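Local coordinates for protein mandelate racemase/muconate lactonizing enzyme (Roseovarius nubinhibens, PDB 2QDD) that is of unknown function but binds magnesium and, as a member of the mandelate racemase/muconate lactonizing enzyme family, is probably an enzyme of the enolase superfamily, at residues 137-149 and 156-168. Sequence-based numbering, arbitrary orientation.
Sequences INSSISTGTPDQM and AAAQGYRTHSAKI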
loop_
_atom_site.group_PDB
_atom_site.type_symbol
_atom_site.label_atom_id
_atom_site.label_comp_id
_atom_site.label_asym_id
_atom_site.label_seq_id
_atom_site.Cartn_x
_atom_site.Cartn_y
_atom_site.Cartn_z
ATOM N N ILE A 137 1.227 -27.826 -30.245
ATOM C CA ILE A 137 0.217 -28.516 -29.462
ATOM C C ILE A 137 0.930 -29.203 -28.312
ATOM O O ILE A 137 1.961 -29.840 -28.521
ATOM C CB ILE A 137 -0.567 -29.560 -30.327
ATOM C CG1 ILE A 137 -1.224 -28.891 -31.540
ATOM C CG2 ILE A 137 -1.619 -30.311 -29.498
ATOM C CD1 ILE A 137 -2.065 -27.649 -31.216
ATOM N N ASN A 138 0.402 -29.062 -27.098
ATOM C CA ASN A 138 0.993 -29.755 -25.956
ATOM C C ASN A 138 0.413 -31.140 -25.649
ATOM O O ASN A 138 -0.771 -31.393 -25.870
ATOM C CB ASN A 138 1.071 -28.858 -24.709
ATOM C CG ASN A 138 -0.280 -28.597 -24.087
ATOM O OD1 ASN A 138 -0.759 -29.375 -23.259
ATOM N ND2 ASN A 138 -0.900 -27.491 -24.471
ATOM N N SER A 139 1.266 -32.030 -25.147
ATOM C CA SER A 139 0.843 -33.343 -24.668
ATOM C C SER A 139 0.268 -33.279 -23.260
ATOM O O SER A 139 0.524 -32.328 -22.518
ATOM C CB SER A 139 2.017 -34.318 -24.688
ATOM O OG SER A 139 2.990 -33.976 -23.715
ATOM N N SER A 140 -0.499 -34.304 -22.899
ATOM C CA SER A 140 -1.007 -34.463 -21.542
ATOM C C SER A 140 -0.396 -35.691 -20.891
ATOM O O SER A 140 -0.617 -36.818 -21.343
ATOM C CB SER A 140 -2.526 -34.579 -21.550
ATOM O OG SER A 140 -3.104 -33.520 -22.291
ATOM N N ILE A 141 0.374 -35.460 -19.832
ATOM C CA ILE A 141 1.078 -36.522 -19.122
ATOM C C ILE A 141 0.387 -36.818 -17.791
ATOM O O ILE A 141 0.453 -36.018 -16.857
ATOM C CB ILE A 141 2.570 -36.163 -18.884
ATOM C CG1 ILE A 141 3.223 -35.573 -20.149
ATOM C CG2 ILE A 141 3.342 -37.358 -18.304
ATOM C CD1 ILE A 141 3.328 -36.522 -21.350
ATOM N N SER A 142 -0.270 -37.975 -17.727
ATOM C CA SER A 142 -1.054 -38.404 -16.564
ATOM C C SER A 142 -0.177 -38.682 -15.348
ATOM O O SER A 142 0.993 -39.038 -15.488
ATOM C CB SER A 142 -1.859 -39.663 -16.909
ATOM O OG SER A 142 -2.991 -39.354 -17.704
ATOM N N THR A 143 -0.760 -38.514 -14.162
ATOM C CA THR A 143 -0.062 -38.707 -12.887
ATOM C C THR A 143 0.390 -40.160 -12.700
ATOM O O THR A 143 -0.309 -41.095 -13.099
ATOM C CB THR A 143 -0.952 -38.283 -11.687
ATOM O OG1 THR A 143 -1.835 -37.224 -12.081
ATOM C CG2 THR A 143 -0.101 -37.805 -10.524
ATOM N N GLY A 144 1.571 -40.333 -12.113
ATOM C CA GLY A 144 2.088 -41.651 -11.762
ATOM C C GLY A 144 3.393 -41.551 -11.003
ATOM O O GLY A 144 3.612 -40.597 -10.255
ATOM N N THR A 145 4.263 -42.542 -11.196
ATOM C CA THR A 145 5.644 -42.459 -10.719
ATOM C C THR A 145 6.456 -41.509 -11.608
ATOM O O THR A 145 6.093 -41.294 -12.769
ATOM C CB THR A 145 6.333 -43.859 -10.628
ATOM O OG1 THR A 145 6.441 -44.446 -11.930
ATOM C CG2 THR A 145 5.562 -44.795 -9.696
ATOM N N PRO A 146 7.534 -40.909 -11.053
ATOM C CA PRO A 146 8.693 -40.401 -11.788
ATOM C C PRO A 146 9.035 -41.134 -13.093
ATOM O O PRO A 146 9.193 -40.485 -14.125
ATOM C CB PRO A 146 9.834 -40.547 -10.774
ATOM C CG PRO A 146 9.162 -40.542 -9.416
ATOM C CD PRO A 146 7.670 -40.622 -9.612
ATOM N N ASP A 147 9.130 -42.463 -13.045
ATOM C CA ASP A 147 9.538 -43.262 -14.204
ATOM C C ASP A 147 8.411 -43.501 -15.212
ATOM O O ASP A 147 8.673 -43.644 -16.408
ATOM C CB ASP A 147 10.141 -44.597 -13.759
ATOM C CG ASP A 147 11.236 -44.428 -12.722
ATOM O OD1 ASP A 147 12.374 -44.072 -13.102
ATOM O OD2 ASP A 147 10.955 -44.649 -11.526
ATOM N N GLN A 148 7.170 -43.552 -14.726
ATOM C CA GLN A 148 5.990 -43.679 -15.585
ATOM C C GLN A 148 5.740 -42.423 -16.416
ATOM O O GLN A 148 5.489 -42.511 -17.618
ATOM C CB GLN A 148 4.744 -43.987 -14.754
ATOM C CG GLN A 148 4.480 -45.465 -14.529
ATOM C CD GLN A 148 3.491 -45.708 -13.403
ATOM O OE1 GLN A 148 2.335 -45.287 -13.471
ATOM N NE2 GLN A 148 3.945 -46.387 -12.357
ATOM N N MET A 149 5.805 -41.262 -15.763
ATOM C CA MET A 149 5.556 -39.975 -16.412
ATOM C C MET A 149 6.661 -39.642 -17.420
ATOM O O MET A 149 6.387 -39.109 -18.497
ATOM C CB MET A 149 5.413 -38.857 -15.368
ATOM C CG MET A 149 4.206 -39.008 -14.440
ATOM S SD MET A 149 4.090 -37.752 -13.134
ATOM C CE MET A 149 3.005 -36.568 -13.918
ATOM N N ALA A 156 5.433 -39.305 -25.853
ATOM C CA ALA A 156 4.863 -38.078 -26.413
ATOM C C ALA A 156 5.817 -37.396 -27.383
ATOM O O ALA A 156 5.391 -36.872 -28.415
ATOM C CB ALA A 156 4.467 -37.120 -25.297
ATOM N N ALA A 157 7.106 -37.426 -27.047
ATOM C CA ALA A 157 8.171 -36.896 -27.901
ATOM C C ALA A 157 8.275 -37.620 -29.247
ATOM O O ALA A 157 8.572 -36.996 -30.273
ATOM C CB ALA A 157 9.506 -36.941 -27.166
ATOM N N ALA A 158 8.020 -38.930 -29.224
ATOM C CA ALA A 158 8.020 -39.777 -30.419
ATOM C C ALA A 158 6.861 -39.466 -31.366
ATOM O O ALA A 158 7.002 -39.604 -32.583
ATOM C CB ALA A 158 8.002 -41.249 -30.025
ATOM N N GLN A 159 5.729 -39.041 -30.806
ATOM C CA GLN A 159 4.603 -38.539 -31.597
ATOM C C GLN A 159 4.833 -37.113 -32.103
ATOM O O GLN A 159 4.097 -36.636 -32.972
ATOM C CB GLN A 159 3.299 -38.601 -30.796
ATOM C CG GLN A 159 2.849 -40.005 -30.417
ATOM C CD GLN A 159 1.817 -40.003 -29.304
ATOM O OE1 GLN A 159 2.150 -40.183 -28.131
ATOM N NE2 GLN A 159 0.556 -39.795 -29.666
ATOM N N GLY A 160 5.843 -36.438 -31.551
ATOM C CA GLY A 160 6.270 -35.124 -32.036
ATOM C C GLY A 160 5.852 -33.937 -31.179
ATOM O O GLY A 160 6.015 -32.789 -31.592
ATOM N N TYR A 161 5.317 -34.211 -29.990
ATOM C CA TYR A 161 5.057 -33.176 -28.984
ATOM C C TYR A 161 6.355 -32.612 -28.410
ATOM O O TYR A 161 7.248 -33.365 -28.029
ATOM C CB TYR A 161 4.234 -33.749 -27.830
ATOM C CG TYR A 161 2.809 -34.108 -28.168
ATOM C CD1 TYR A 161 2.397 -35.444 -28.196
ATOM C CD2 TYR A 161 1.862 -33.116 -28.433
ATOM C CE1 TYR A 161 1.077 -35.784 -28.487
ATOM C CE2 TYR A 161 0.543 -33.441 -28.725
ATOM C CZ TYR A 161 0.157 -34.777 -28.749
ATOM O OH TYR A 161 -1.144 -35.103 -29.039
ATOM N N ARG A 162 6.447 -31.288 -28.337
ATOM C CA ARG A 162 7.625 -30.623 -27.771
ATOM C C ARG A 162 7.286 -29.821 -26.513
ATOM O O ARG A 162 8.174 -29.287 -25.856
ATOM C CB ARG A 162 8.293 -29.717 -28.808
ATOM C CG ARG A 162 8.602 -30.397 -30.128
ATOM C CD ARG A 162 9.602 -29.609 -30.943
ATOM N NE ARG A 162 10.955 -30.137 -30.790
ATOM C CZ ARG A 162 11.950 -29.491 -30.194
ATOM N NH1 ARG A 162 11.755 -28.279 -29.686
ATOM N NH2 ARG A 162 13.146 -30.060 -30.107
ATOM N N THR A 163 5.998 -29.733 -26.194
ATOM C CA THR A 163 5.537 -29.110 -24.960
ATOM C C THR A 163 4.647 -30.107 -24.229
ATOM O O THR A 163 3.855 -30.810 -24.848
ATOM C CB THR A 163 4.776 -27.792 -25.235
ATOM O OG1 THR A 163 5.501 -27.014 -26.194
ATOM C CG2 THR A 163 4.621 -26.964 -23.952
ATOM N N HIS A 164 4.810 -30.185 -22.912
ATOM C CA HIS A 164 4.182 -31.226 -22.113
ATOM C C HIS A 164 3.521 -30.628 -20.875
ATOM O O HIS A 164 4.139 -29.864 -20.133
ATOM C CB HIS A 164 5.207 -32.295 -21.707
ATOM C CG HIS A 164 6.038 -32.794 -22.847
ATOM N ND1 HIS A 164 5.540 -33.629 -23.823
ATOM C CD2 HIS A 164 7.329 -32.554 -23.182
ATOM C CE1 HIS A 164 6.489 -33.892 -24.702
ATOM N NE2 HIS A 164 7.584 -33.253 -24.336
ATOM N N SER A 165 2.256 -30.981 -20.673
ATOM C CA SER A 165 1.545 -30.662 -19.449
ATOM C C SER A 165 1.585 -31.874 -18.523
ATOM O O SER A 165 0.840 -32.833 -18.714
ATOM C CB SER A 165 0.098 -30.277 -19.769
ATOM O OG SER A 165 -0.466 -29.503 -18.731
ATOM N N ALA A 166 2.471 -31.824 -17.531
ATOM C CA ALA A 166 2.574 -32.869 -16.521
ATOM C C ALA A 166 1.601 -32.617 -15.375
ATOM O O ALA A 166 1.657 -31.581 -14.711
ATOM C CB ALA A 166 4.000 -32.966 -16.005
ATOM N N LYS A 167 0.706 -33.572 -15.150
ATOM C CA LYS A 167 -0.364 -33.416 -14.167
ATOM C C LYS A 167 0.096 -33.919 -12.799
ATOM O O LYS A 167 0.309 -35.117 -12.605
ATOM C CB LYS A 167 -1.631 -34.147 -14.620
ATOM C CG LYS A 167 -2.007 -33.935 -16.077
ATOM C CD LYS A 167 -2.805 -32.662 -16.286
ATOM C CE LYS A 167 -2.794 -32.250 -17.753
ATOM N NZ LYS A 167 -3.490 -30.949 -17.965
ATOM N N ILE A 168 0.269 -32.988 -11.864
ATOM C CA ILE A 168 0.676 -33.311 -10.496
ATOM C C ILE A 168 -0.382 -32.816 -9.508
ATOM O O ILE A 168 -1.444 -32.342 -9.919
ATOM C CB ILE A 168 2.067 -32.721 -10.150
ATOM C CG1 ILE A 168 2.078 -31.202 -10.347
ATOM C CG2 ILE A 168 3.168 -33.400 -10.972
ATOM C CD1 ILE A 168 3.146 -30.496 -9.567
HETATM O O HOH W 1 4.397 -29.698 -29.259
#
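Ser139 and Ile141 are stitched to the parallel strand 163-167 by a backbone ladder: Ser139 N gives to Thr163 O, Ser139 O receives Ser165 N, Ile141 N gives to Ser165 O and Ile141 O receives Lys167 N, all at 2.9 to 3.0 Å and nearly straight. Beyond the strand end, the hydroxyl of Thr143 donates to Lys167 O (OG1 to O 3.1 Å) from above the carbonyl plane. At the other end one water accepts from Arg162 N and donates to Ile137 O.

Among side chains, Ser139 OG meets His164 ND1 at 2.6 Å, in the plane of the imidazole at its edge; the serine torsion (chi1 69°) sets OG between its own backbone N and carbonyl carbon, facing the ring. His164 NE2 bonds to His191 ND1, so both ring nitrogens have partners, which helps fix the rotation of the ring.

Tyr161 packs by face and edge: Ser139 CB lies over one face, a CH-pi contact 3.8 Å from the centroid, Ile137 O lies at the edge near the ring plane, 3.3 Å from CD2, and CE2 touches Ile137 CG2. With an alanine here, Ser139 CB and Ile137 CG2 would probably lose the ring they pack on. Ala156 CB closes on Ser139 CB at 3.8 Å and on Ile141 CD1, and Met149 CE reaches Ala166 CB and Ile168 CG2.

Helix 146-159 ends in a Schellman motif with Gly160 as C-prime residue; strand 135-141, this helix and strand 163-167 form a beta-alpha-beta unit of the enolase-superfamily barrel. Ser139, Ile141, His164 and Ala166 face the helical layer, with Leu152 and Ile153 against Ile141; Lys167 NZ forms a salt bridge with Asp196 of the next strand, 192-196, a magnesium-binding residue whose metal is absent from this chain.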